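Local coordinates for hypothetical protein yqeU (Bacillus subtilis, PDB 1VHK) that probably methylates N3 of a specific uridine of 16S ribosomal RNA in the assembled small subunit, using S-adenosyl-L-methionine as methyl donor, at residues Gln42-Glu56 and Ser66-Glu78. Numbering follows the deposited sequence.
Sequences QIICCSQDGFEAKCE and SCLVIEWTNENRE
One face of the Trp72 ring receives the methyl group of Ala53 in a CH-pi contact that joins neighbouring strands of an antiparallel beta hairpin in the PUA-like domain, CB standing 3.9 Å from the centroid of the six-membered ring and 19° off its normal. Val69 CG2 lies over the same face, both groups displaced toward the rim, and Phe51 O meets the ring edge in its plane; Lys12 adds a cation-pi contact. The other flat group, the Arg77 guanidinium, sits in the chain that leaves the hairpin toward the SPOUT methyltransferase domain. It has the Glu52 carboxylate at its edge and Glu75 OE2 above one face, a long, purely electrostatic pairing. The hairpin illustrates how a classic beta bulge shifts register: Ile70 and Glu71 both face Lys54, whose O accepts from Ile70 N at 2.7 Å and only weakly from Glu71 N, while Lys54 N donates to Glu71 O at 2.8 Å. Beyond the bulge, Glu56 and Leu68 exchange two nearly straight backbone bonds. At the opposite end, the extended Glu52 side chain, CG anti to its backbone N (chi1 -174°), carries its carboxylate to Thr73 and Arg77, and Arg5 makes a second salt bridge to OE1. Replacing Glu52 by alanine would probably cost Arg5 and Arg77 the carboxylate they share, leaving Arg77 with the long pairing to Glu75, and tie the departing chain less firmly to the hairpin. Arg77 NH1 reaches Glu52 OE2 at 3.2 Å along an almost straight N-H line (173°), arriving on the syn side, tilted out of the carboxylate plane, whereas its bond to OE1 is weak. A water completes the junction, accepting from Glu52 N at 2.9 Å and donating to Glu75 O at 3.0 Å.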
ATOM      1  N   GLN A  42      -5.285  17.545  23.093  1.00 47.32           N
ATOM      2  CA  GLN A  42      -5.976  17.553  21.823  1.00 45.68           C
ATOM      3  C   GLN A  42      -5.987  16.220  21.097  1.00 43.46           C
ATOM      4  O   GLN A  42      -4.983  15.512  21.072  1.00 42.75           O
ATOM      5  CB  GLN A  42      -5.283  18.612  20.930  1.00 47.41           C
ATOM      6  CG  GLN A  42      -5.464  20.039  21.460  1.00 48.09           C
ATOM      7  CD  GLN A  42      -5.105  21.056  20.381  1.00 49.34           C
ATOM      8  OE1 GLN A  42      -4.319  20.720  19.486  1.00 49.78           O
ATOM      9  NE2 GLN A  42      -5.679  22.254  20.435  1.00 45.04           N
ATOM     10  N   ILE A  43      -7.131  15.863  20.512  1.00 41.90           N
ATOM     11  CA  ILE A  43      -7.306  14.659  19.729  1.00 38.95           C
ATOM     12  C   ILE A  43      -8.071  14.998  18.434  1.00 39.56           C
ATOM     13  O   ILE A  43      -8.560  16.087  18.191  1.00 38.93           O
ATOM     14  CB  ILE A  43      -8.077  13.492  20.373  1.00 33.92           C
ATOM     15  CG1 ILE A  43      -9.513  13.885  20.676  1.00 32.17           C
ATOM     16  CG2 ILE A  43      -7.352  12.932  21.591  1.00 32.40           C
ATOM     17  CD1 ILE A  43     -10.302  13.038  21.628  1.00 27.44           C
ATOM     18  N   ILE A  44      -8.110  13.994  17.574  1.00 39.75           N
ATOM     19  CA  ILE A  44      -8.830  14.060  16.318  1.00 37.00           C
ATOM     20  C   ILE A  44      -9.981  13.043  16.392  1.00 36.41           C
ATOM     21  O   ILE A  44      -9.800  11.887  16.784  1.00 34.48           O
ATOM     22  CB  ILE A  44      -7.931  13.755  15.120  1.00 37.59           C
ATOM     23  CG1 ILE A  44      -6.614  14.528  15.192  1.00 37.92           C
ATOM     24  CG2 ILE A  44      -8.658  14.077  13.814  1.00 38.82           C
ATOM     25  CD1 ILE A  44      -6.684  15.977  14.810  1.00 36.45           C
ATOM     26  N   CYS A  45     -11.173  13.536  16.108  1.00 35.67           N
ATOM     27  CA  CYS A  45     -12.373  12.733  16.117  1.00 35.09           C
ATOM     28  C   CYS A  45     -13.087  12.850  14.761  1.00 35.09           C
ATOM     29  O   CYS A  45     -13.174  13.908  14.137  1.00 33.40           O
ATOM     30  CB  CYS A  45     -13.325  13.115  17.234  1.00 37.27           C
ATOM     31  SG  CYS A  45     -12.761  12.749  18.902  1.00 41.91           S
ATOM     32  N   CYS A  46     -13.599  11.704  14.361  1.00 34.73           N
ATOM     33  CA  CYS A  46     -14.350  11.534  13.136  1.00 34.36           C
ATOM     34  C   CYS A  46     -15.731  10.981  13.494  1.00 33.43           C
ATOM     35  O   CYS A  46     -15.750   9.942  14.138  1.00 31.64           O
ATOM     36  CB  CYS A  46     -13.605  10.538  12.219  1.00 34.64           C
ATOM     37  SG  CYS A  46     -14.283  10.535  10.514  1.00 35.23           S
ATOM     38  N   SER A  47     -16.810  11.638  13.137  1.00 34.93           N
ATOM     39  CA  SER A  47     -18.165  11.155  13.437  1.00 37.03           C
ATOM     40  C   SER A  47     -18.559   9.923  12.638  1.00 38.29           C
ATOM     41  O   SER A  47     -17.897   9.529  11.672  1.00 37.80           O
ATOM     42  CB  SER A  47     -19.188  12.261  13.180  1.00 34.31           C
ATOM     43  OG  SER A  47     -19.041  12.800  11.877  1.00 38.87           O
ATOM     44  N   GLN A  48     -19.757   9.369  12.905  1.00 39.77           N
ATOM     45  CA  GLN A  48     -20.179   8.175  12.184  1.00 42.28           C
ATOM     46  C   GLN A  48     -20.449   8.477  10.698  1.00 42.63           C
ATOM     47  O   GLN A  48     -20.498   7.525   9.908  1.00 43.17           O
ATOM     48  CB  GLN A  48     -21.384   7.462  12.706  1.00 45.56           C
ATOM     49  CG  GLN A  48     -21.897   7.569  14.087  1.00 50.43           C
ATOM     50  CD  GLN A  48     -23.287   6.948  14.225  1.00 54.83           C
ATOM     51  OE1 GLN A  48     -24.062   6.982  13.257  1.00 57.16           O
ATOM     52  NE2 GLN A  48     -23.579   6.362  15.381  1.00 54.98           N
ATOM     53  N   ASP A  49     -20.773   9.714  10.378  1.00 42.44           N
ATOM     54  CA  ASP A  49     -21.076  10.129   9.030  1.00 41.72           C
ATOM     55  C   ASP A  49     -19.890  10.703   8.287  1.00 40.86           C
ATOM     56  O   ASP A  49     -20.072  11.440   7.306  1.00 40.14           O
ATOM     57  CB  ASP A  49     -22.286  11.035   8.943  1.00 44.73           C
ATOM     58  CG  ASP A  49     -22.441  12.177   9.879  1.00 47.20           C
ATOM     59  OD1 ASP A  49     -23.246  13.112   9.562  1.00 51.08           O
ATOM     60  OD2 ASP A  49     -21.857  12.228  10.982  1.00 45.35           O
ATOM     61  N   GLY A  50     -18.679  10.423   8.751  1.00 40.40           N
ATOM     62  CA  GLY A  50     -17.468  10.855   8.111  1.00 38.79           C
ATOM     63  C   GLY A  50     -16.954  12.236   8.376  1.00 38.11           C
ATOM     64  O   GLY A  50     -15.940  12.619   7.742  1.00 37.32           O
ATOM     65  N   PHE A  51     -17.491  12.992   9.332  1.00 37.05           N
ATOM     66  CA  PHE A  51     -16.996  14.342   9.599  1.00 37.13           C
ATOM     67  C   PHE A  51     -15.895  14.409  10.645  1.00 36.94           C
ATOM     68  O   PHE A  51     -16.046  13.960  11.777  1.00 35.81           O
ATOM     69  CB  PHE A  51     -18.200  15.218   9.992  1.00 38.82           C
ATOM     70  CG  PHE A  51     -19.110  15.461   8.822  1.00 42.60           C
ATOM     71  CD1 PHE A  51     -20.262  14.705   8.644  1.00 44.90           C
ATOM     72  CD2 PHE A  51     -18.806  16.426   7.883  1.00 44.06           C
ATOM     73  CE1 PHE A  51     -21.087  14.920   7.563  1.00 45.05           C
ATOM     74  CE2 PHE A  51     -19.623  16.644   6.788  1.00 45.85           C
ATOM     75  CZ  PHE A  51     -20.760  15.877   6.622  1.00 45.86           C
ATOM     76  N   GLU A  52     -14.754  15.007  10.321  1.00 37.73           N
ATOM     77  CA  GLU A  52     -13.587  15.137  11.155  1.00 37.33           C
ATOM     78  C   GLU A  52     -13.492  16.420  11.969  1.00 36.70           C
ATOM     79  O   GLU A  52     -13.424  17.537  11.457  1.00 35.16           O
ATOM     80  CB  GLU A  52     -12.309  15.052  10.270  1.00 38.03           C
ATOM     81  CG  GLU A  52     -11.027  15.023  11.082  1.00 40.92           C
ATOM     82  CD  GLU A  52      -9.767  14.801  10.261  1.00 41.64           C
ATOM     83  OE1 GLU A  52      -9.304  13.631  10.210  1.00 36.88           O
ATOM     84  OE2 GLU A  52      -9.211  15.782   9.713  1.00 38.82           O
ATOM     85  N   ALA A  53     -13.193  16.261  13.272  1.00 36.17           N
ATOM     86  CA  ALA A  53     -12.989  17.434  14.101  1.00 36.94           C
ATOM     87  C   ALA A  53     -11.712  17.413  14.929  1.00 37.71           C
ATOM     88  O   ALA A  53     -11.184  16.408  15.385  1.00 37.45           O
ATOM     89  CB  ALA A  53     -14.192  17.601  15.049  1.00 33.84           C
ATOM     90  N   LYS A  54     -11.192  18.615  15.203  1.00 38.55           N
ATOM     91  CA  LYS A  54     -10.096  18.739  16.166  1.00 39.84           C
ATOM     92  C   LYS A  54     -10.755  19.045  17.531  1.00 41.58           C
ATOM     93  O   LYS A  54     -11.598  19.948  17.665  1.00 39.36           O
ATOM     94  CB  LYS A  54      -9.090  19.774  15.797  1.00 38.84           C
ATOM     95  CG  LYS A  54      -7.738  19.620  16.456  1.00 42.13           C
ATOM     96  CD  LYS A  54      -6.682  20.436  15.724  1.00 48.12           C
ATOM     97  CE  LYS A  54      -6.740  20.218  14.222  1.00 52.74           C
ATOM     98  NZ  LYS A  54      -5.604  19.400  13.710  1.00 56.67           N
ATOM     99  N   CYS A  55     -10.518  18.141  18.482  1.00 42.36           N
ATOM    100  CA  CYS A  55     -11.119  18.282  19.797  1.00 43.50           C
ATOM    101  C   CYS A  55     -10.083  18.500  20.898  1.00 43.62           C
ATOM    102  O   CYS A  55      -8.941  18.068  20.801  1.00 43.41           O
ATOM    103  CB  CYS A  55     -11.977  17.067  20.150  1.00 44.63           C
ATOM    104  SG  CYS A  55     -13.174  16.595  18.888  1.00 48.36           S
ATOM    105  N   GLU A  56     -10.556  19.160  21.947  1.00 43.71           N
ATOM    106  CA  GLU A  56      -9.802  19.456  23.153  1.00 43.96           C
ATOM    107  C   GLU A  56     -10.421  18.730  24.346  1.00 45.29           C
ATOM    108  O   GLU A  56     -11.632  18.771  24.571  1.00 43.82           O
ATOM    109  CB  GLU A  56      -9.774  20.972  23.387  1.00 40.29           C
ATOM    110  CG  GLU A  56      -8.695  21.500  24.284  1.00 40.58           C
ATOM    111  CD  GLU A  56      -8.313  22.944  24.094  1.00 42.11           C
ATOM    112  OE1 GLU A  56      -7.488  23.261  23.202  1.00 43.56           O
ATOM    113  OE2 GLU A  56      -8.754  23.823  24.878  1.00 40.88           O
ATOM    114  N   SER A  66     -14.793  14.092  28.332  1.00 68.80           N
ATOM    115  CA  SER A  66     -15.561  15.170  27.704  1.00 65.14           C
ATOM    116  C   SER A  66     -14.687  15.977  26.755  1.00 60.96           C
ATOM    117  O   SER A  66     -13.537  16.250  27.082  1.00 59.92           O
ATOM    118  CB  SER A  66     -16.208  16.060  28.757  1.00 67.64           C
ATOM    119  OG  SER A  66     -17.166  15.323  29.507  1.00 70.61           O
ATOM    120  N   CYS A  67     -15.250  16.326  25.595  1.00 56.77           N
ATOM    121  CA  CYS A  67     -14.556  17.054  24.577  1.00 52.49           C
ATOM    122  C   CYS A  67     -15.307  18.274  24.043  1.00 49.82           C
ATOM    123  O   CYS A  67     -16.510  18.291  23.898  1.00 49.52           O
ATOM    124  CB  CYS A  67     -14.242  16.159  23.356  1.00 51.05           C
ATOM    125  SG  CYS A  67     -13.579  14.535  23.733  1.00 48.83           S
ATOM    126  N   LEU A  68     -14.513  19.262  23.684  1.00 47.50           N
ATOM    127  CA  LEU A  68     -14.928  20.523  23.090  1.00 43.79           C
ATOM    128  C   LEU A  68     -14.386  20.551  21.657  1.00 41.39           C
ATOM    129  O   LEU A  68     -13.197  20.266  21.515  1.00 38.34           O
ATOM    130  CB  LEU A  68     -14.245  21.651  23.881  1.00 45.68           C
ATOM    131  CG  LEU A  68     -14.058  22.987  23.171  1.00 46.70           C
ATOM    132  CD1 LEU A  68     -15.392  23.655  22.890  1.00 47.54           C
ATOM    133  CD2 LEU A  68     -13.136  23.885  23.970  1.00 44.67           C
ATOM    134  N   VAL A  69     -15.223  20.742  20.654  1.00 40.99           N
ATOM    135  CA  VAL A  69     -14.701  20.754  19.283  1.00 41.05           C
ATOM    136  C   VAL A  69     -14.125  22.115  18.957  1.00 40.86           C
ATOM    137  O   VAL A  69     -14.830  23.114  18.922  1.00 42.14           O
ATOM    138  CB  VAL A  69     -15.640  20.228  18.213  1.00 39.66           C
ATOM    139  CG1 VAL A  69     -17.044  20.030  18.705  1.00 40.07           C
ATOM    140  CG2 VAL A  69     -15.620  21.085  16.939  1.00 36.79           C
ATOM    141  N   ILE A  70     -12.816  22.164  18.702  1.00 41.04           N
ATOM    142  CA  ILE A  70     -12.190  23.451  18.387  1.00 40.39           C
ATOM    143  C   ILE A  70     -12.127  23.751  16.910  1.00 41.68           C
ATOM    144  O   ILE A  70     -12.017  24.922  16.507  1.00 41.55           O
ATOM    145  CB  ILE A  70     -10.823  23.548  19.079  1.00 33.83           C
ATOM    146  CG1 ILE A  70      -9.867  22.484  18.578  1.00 32.71           C
ATOM    147  CG2 ILE A  70     -11.046  23.412  20.590  1.00 32.41           C
ATOM    148  CD1 ILE A  70      -8.478  22.463  19.187  1.00 25.59           C
ATOM    149  N   GLU A  71     -12.441  22.774  16.049  1.00 42.05           N
ATOM    150  CA  GLU A  71     -12.390  23.013  14.621  1.00 43.01           C
ATOM    151  C   GLU A  71     -12.955  21.885  13.781  1.00 42.49           C
ATOM    152  O   GLU A  71     -12.660  20.723  14.055  1.00 42.96           O
ATOM    153  CB  GLU A  71     -10.903  23.204  14.209  1.00 46.52           C
ATOM    154  CG  GLU A  71     -10.787  23.977  12.905  1.00 48.36           C
ATOM    155  CD  GLU A  71      -9.627  23.555  12.042  1.00 50.63           C
ATOM    156  OE1 GLU A  71      -9.871  23.305  10.836  1.00 54.99           O
ATOM    157  OE2 GLU A  71      -8.481  23.485  12.510  1.00 49.80           O
ATOM    158  N   TRP A  72     -13.790  22.220  12.799  1.00 42.23           N
ATOM    159  CA  TRP A  72     -14.297  21.213  11.840  1.00 40.14           C
ATOM    160  C   TRP A  72     -13.371  21.288  10.617  1.00 39.38           C
ATOM    161  O   TRP A  72     -13.418  22.283   9.900  1.00 39.44           O
ATOM    162  CB  TRP A  72     -15.735  21.498  11.424  1.00 37.65           C
ATOM    163  CG  TRP A  72     -16.708  21.132  12.517  1.00 36.79           C
ATOM    164  CD1 TRP A  72     -17.309  21.987  13.404  1.00 35.09           C
ATOM    165  CD2 TRP A  72     -17.041  19.810  12.933  1.00 32.71           C
ATOM    166  NE1 TRP A  72     -18.052  21.259  14.310  1.00 31.27           N
ATOM    167  CE2 TRP A  72     -17.910  19.934  14.041  1.00 32.48           C
ATOM    168  CE3 TRP A  72     -16.763  18.542  12.440  1.00 32.22           C
ATOM    169  CZ2 TRP A  72     -18.461  18.821  14.681  1.00 33.76           C
ATOM    170  CZ3 TRP A  72     -17.319  17.442  13.073  1.00 33.37           C
ATOM    171  CH2 TRP A  72     -18.156  17.583  14.190  1.00 30.75           C
ATOM    172  N   THR A  73     -12.484  20.321  10.477  1.00 38.07           N
ATOM    173  CA  THR A  73     -11.485  20.340   9.444  1.00 38.47           C
ATOM    174  C   THR A  73     -11.982  20.339   8.020  1.00 37.41           C
ATOM    175  O   THR A  73     -11.210  20.765   7.149  1.00 36.72           O
ATOM    176  CB  THR A  73     -10.460  19.192   9.611  1.00 40.48           C
ATOM    177  OG1 THR A  73     -11.074  17.929   9.271  1.00 43.08           O
ATOM    178  CG2 THR A  73     -10.001  19.160  11.059  1.00 39.05           C
ATOM    179  N   ASN A  74     -13.119  19.750   7.719  1.00 37.25           N
ATOM    180  CA  ASN A  74     -13.637  19.641   6.373  1.00 38.83           C
ATOM    181  C   ASN A  74     -12.747  18.806   5.462  1.00 38.98           C
ATOM    182  O   ASN A  74     -12.830  18.925   4.238  1.00 39.09           O
ATOM    183  CB  ASN A  74     -13.803  21.039   5.766  1.00 43.11           C
ATOM    184  CG  ASN A  74     -15.015  21.743   6.354  1.00 44.70           C
ATOM    185  OD1 ASN A  74     -16.068  21.125   6.434  1.00 41.66           O
ATOM    186  ND2 ASN A  74     -14.823  22.994   6.740  1.00 47.28           N
ATOM    187  N   GLU A  75     -11.913  17.970   6.023  1.00 39.87           N
ATOM    188  CA  GLU A  75     -10.960  17.144   5.327  1.00 40.78           C
ATOM    189  C   GLU A  75     -11.562  15.803   4.944  1.00 39.28           C
ATOM    190  O   GLU A  75     -12.165  15.128   5.767  1.00 38.37           O
ATOM    191  CB  GLU A  75      -9.729  16.913   6.226  1.00 48.19           C
ATOM    192  CG  GLU A  75      -8.597  17.887   6.003  1.00 56.66           C
ATOM    193  CD  GLU A  75      -8.051  17.867   4.591  1.00 62.00           C
ATOM    194  OE1 GLU A  75      -7.910  18.957   3.992  1.00 64.25           O
ATOM    195  OE2 GLU A  75      -7.729  16.782   4.053  1.00 66.17           O
ATOM    196  N   ASN A  76     -11.534  15.479   3.656  1.00 39.43           N
ATOM    197  CA  ASN A  76     -12.023  14.187   3.225  1.00 39.70           C
ATOM    198  C   ASN A  76     -10.896  13.421   2.522  1.00 37.21           C
ATOM    199  O   ASN A  76     -10.446  13.819   1.452  1.00 37.43           O
ATOM    200  CB  ASN A  76     -13.246  14.179   2.315  1.00 42.93           C
ATOM    201  CG  ASN A  76     -13.674  12.709   2.135  1.00 46.91           C
ATOM    202  OD1 ASN A  76     -13.108  11.958   1.357  1.00 49.50           O
ATOM    203  ND2 ASN A  76     -14.583  12.268   2.987  1.00 51.07           N
ATOM    204  N   ARG A  77     -10.577  12.268   3.098  1.00 35.19           N
ATOM    205  CA  ARG A  77      -9.457  11.501   2.543  1.00 32.43           C
ATOM    206  C   ARG A  77      -9.899  10.198   1.941  1.00 30.08           C
ATOM    207  O   ARG A  77      -9.063   9.322   1.728  1.00 29.07           O
ATOM    208  CB  ARG A  77      -8.375  11.337   3.605  1.00 31.63           C
ATOM    209  CG  ARG A  77      -7.848  12.641   4.162  1.00 33.04           C
ATOM    210  CD  ARG A  77      -6.849  12.426   5.277  1.00 37.20           C
ATOM    211  NE  ARG A  77      -6.344  13.661   5.865  1.00 36.51           N
ATOM    212  CZ  ARG A  77      -6.893  14.336   6.867  1.00 35.03           C
ATOM    213  NH1 ARG A  77      -8.013  13.914   7.429  1.00 29.19           N
ATOM    214  NH2 ARG A  77      -6.295  15.455   7.305  1.00 35.35           N
ATOM    215  N   GLU A  78     -11.183  10.095   1.597  1.00 29.60           N
ATOM    216  CA  GLU A  78     -11.707   8.854   1.022  1.00 29.94           C
ATOM    217  C   GLU A  78     -11.465   8.753  -0.471  1.00 30.02           C
ATOM    218  O   GLU A  78     -11.378   9.761  -1.179  1.00 28.82           O
ATOM    219  CB  GLU A  78     -13.179   8.689   1.375  1.00 30.40           C
ATOM    220  CG  GLU A  78     -13.481   8.348   2.822  1.00 35.04           C
ATOM    221  CD  GLU A  78     -12.821   7.132   3.409  1.00 37.32           C
ATOM    222  OE1 GLU A  78     -12.821   6.017   2.816  1.00 39.55           O
ATOM    223  OE2 GLU A  78     -12.250   7.235   4.528  1.00 35.12           O
TER
HETATM  224  O   HOH W   1     -14.328  15.958   7.620  1.00 24.44           O